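PDB 4E3E: beta-methylmalyl-CoA dehydratase from Chloroflexus aurantiacus, which catalyses the reversible dehydration of (2R,3S)-beta-methylmalyl-CoA to mesaconyl-CoA in the glyoxylate assimilation cycle. Local coordinates for residues 166-170 with 272-276. Numbering follows the deposited sequence.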
ATOM      1  N   PRO A 166     -28.060 -23.624   4.463  1.00 32.18           N
ATOM      2  CA  PRO A 166     -27.273 -24.670   5.110  1.00 31.55           C
ATOM      3  C   PRO A 166     -26.618 -24.145   6.387  1.00 30.07           C
ATOM      4  O   PRO A 166     -26.203 -22.996   6.429  1.00 30.61           O
ATOM      5  CB  PRO A 166     -26.208 -25.009   4.064  1.00 32.28           C
ATOM      6  CG  PRO A 166     -26.099 -23.786   3.210  1.00 30.34           C
ATOM      7  CD  PRO A 166     -27.493 -23.224   3.163  1.00 33.53           C
ATOM      8  N   ASP A 167     -26.540 -24.972   7.425  1.00 29.98           N
ATOM      9  CA  ASP A 167     -25.886 -24.556   8.665  1.00 30.60           C
ATOM     10  C   ASP A 167     -24.366 -24.445   8.476  1.00 29.37           C
ATOM     11  O   ASP A 167     -23.707 -23.631   9.120  1.00 29.88           O
ATOM     12  CB  ASP A 167     -26.200 -25.545   9.779  1.00 31.96           C
ATOM     13  CG  ASP A 167     -25.496 -25.211  11.075  1.00 30.31           C
ATOM     14  OD1 ASP A 167     -25.940 -24.294  11.798  1.00 37.04           O
ATOM     15  OD2 ASP A 167     -24.497 -25.878  11.374  1.00 33.30           O
ATOM     16  N   SER A 168     -23.816 -25.274   7.592  1.00 28.24           N
ATOM     17  CA  SER A 168     -22.382 -25.288   7.336  1.00 27.92           C
ATOM     18  C   SER A 168     -22.169 -25.891   5.956  1.00 29.72           C
ATOM     19  O   SER A 168     -23.066 -26.555   5.425  1.00 32.92           O
ATOM     20  CB  SER A 168     -21.647 -26.142   8.389  1.00 28.70           C
ATOM     21  OG  SER A 168     -22.139 -27.483   8.415  1.00 32.38           O
ATOM     22  N   VAL A 169     -20.995 -25.655   5.381  1.00 28.56           N
ATOM     23  CA  VAL A 169     -20.574 -26.380   4.185  1.00 28.87           C
ATOM     24  C   VAL A 169     -20.184 -27.792   4.632  1.00 29.48           C
ATOM     25  O   VAL A 169     -19.315 -27.935   5.488  1.00 29.89           O
ATOM     26  CB  VAL A 169     -19.372 -25.693   3.496  1.00 28.28           C
ATOM     27  CG1 VAL A 169     -18.869 -26.531   2.317  1.00 26.19           C
ATOM     28  CG2 VAL A 169     -19.743 -24.273   3.047  1.00 24.95           C
ATOM     29  N   PRO A 170     -20.827 -28.842   4.065  1.00 29.84           N
ATOM     30  CA  PRO A 170     -20.489 -30.215   4.474  1.00 32.56           C
ATOM     31  C   PRO A 170     -19.025 -30.565   4.195  1.00 30.77           C
ATOM     32  O   PRO A 170     -18.465 -30.148   3.176  1.00 28.28           O
ATOM     33  CB  PRO A 170     -21.397 -31.091   3.599  1.00 31.93           C
ATOM     34  CG  PRO A 170     -22.513 -30.198   3.184  1.00 30.91           C
ATOM     35  CD  PRO A 170     -21.938 -28.809   3.095  1.00 30.33           C
ATOM     36  N   ALA A 272     -11.346 -23.167   4.279  1.00 27.00           N
ATOM     37  CA  ALA A 272     -11.970 -23.946   3.218  1.00 28.30           C
ATOM     38  C   ALA A 272     -13.463 -23.658   3.072  1.00 27.94           C
ATOM     39  O   ALA A 272     -14.057 -23.950   2.025  1.00 27.43           O
ATOM     40  CB  ALA A 272     -11.720 -25.426   3.437  1.00 26.52           C
ATOM     41  N   ALA A 273     -14.072 -23.091   4.113  1.00 25.68           N
ATOM     42  CA  ALA A 273     -15.480 -22.738   4.064  1.00 26.02           C
ATOM     43  C   ALA A 273     -15.812 -21.652   5.063  1.00 25.93           C
ATOM     44  O   ALA A 273     -15.180 -21.555   6.120  1.00 28.51           O
ATOM     45  CB  ALA A 273     -16.354 -23.959   4.352  1.00 27.38           C
ATOM     46  N   ILE A 274     -16.821 -20.856   4.725  1.00 26.45           N
ATOM     47  CA  ILE A 274     -17.462 -19.945   5.674  1.00 27.70           C
ATOM     48  C   ILE A 274     -18.885 -20.452   5.937  1.00 27.90           C
ATOM     49  O   ILE A 274     -19.681 -20.583   5.009  1.00 29.59           O
ATOM     50  CB  ILE A 274     -17.499 -18.504   5.140  1.00 24.98           C
ATOM     51  CG1 ILE A 274     -16.067 -17.973   4.998  1.00 25.98           C
ATOM     52  CG2 ILE A 274     -18.311 -17.606   6.073  1.00 25.90           C
ATOM     53  CD1 ILE A 274     -15.928 -16.794   4.054  1.00 24.66           C
ATOM     54  N   ASN A 275     -19.190 -20.731   7.201  1.00 26.71           N
ATOM     55  CA  ASN A 275     -20.488 -21.311   7.591  1.00 27.15           C
ATOM     56  C   ASN A 275     -21.496 -20.248   7.994  1.00 27.64           C
ATOM     57  O   ASN A 275     -22.683 -20.329   7.653  1.00 29.08           O
ATOM     58  CB  ASN A 275     -20.283 -22.301   8.739  1.00 24.55           C
ATOM     59  CG  ASN A 275     -19.202 -23.319   8.428  1.00 28.05           C
ATOM     60  OD1 ASN A 275     -18.245 -23.500   9.202  1.00 33.87           O
ATOM     61  ND2 ASN A 275     -19.322 -23.958   7.281  1.00 20.74           N
ATOM     62  N   SER A 276     -21.028 -19.248   8.724  1.00 25.90           N
ATOM     63  CA  SER A 276     -21.877 -18.106   9.045  1.00 29.16           C
ATOM     64  C   SER A 276     -20.995 -16.974   9.516  1.00 32.84           C
ATOM     65  O   SER A 276     -19.815 -17.184   9.825  1.00 29.68           O
ATOM     66  CB  SER A 276     -22.947 -18.460  10.085  1.00 33.57           C
ATOM     67  OG  SER A 276     -22.360 -18.641  11.351  1.00 39.25           O
TER
HETATM   68  O   HOH W   1     -23.418 -22.400   6.039  1.00 37.29           O
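V169 lays its isopropyl group on the methyl of A273, CB to CB at 3.6 Å, and its CG2 comes within 4.2 Å of the carbonyl O of I274. L174, further along the same loop, touches both V169 and A273 and extends this apolar patch. Next to it the side chain of N275 packs against the loop backbone: its CB lies 3.7 Å from D167 O, and its end meets S168 and V169, where the two backbones come closest, S168 CA to N275 CA at 4.4 Å. D167 directs its carboxylate to a salt bridge with R311 on strand 307-318. Strand 270-278 runs mid-sheet between strands 84-95 and 338-349 in this hot-dog-family hydratase, with classic beta bulges at A272-A273, facing T345, and N275-S276, facing D343, in its pairing with 338-349. I274 points away from the loop, its side chain about 7 Å from that of S65, a probable substrate-binding residue. The connection between strand 138-149 and helix 187-190 thus runs alongside this bulged strand, in roughly the opposite direction. P166 O and N275 O, both acceptors, cannot bond each other; one water donating to them, at 2.9 and 2.7 Å, satisfies both carbonyls together.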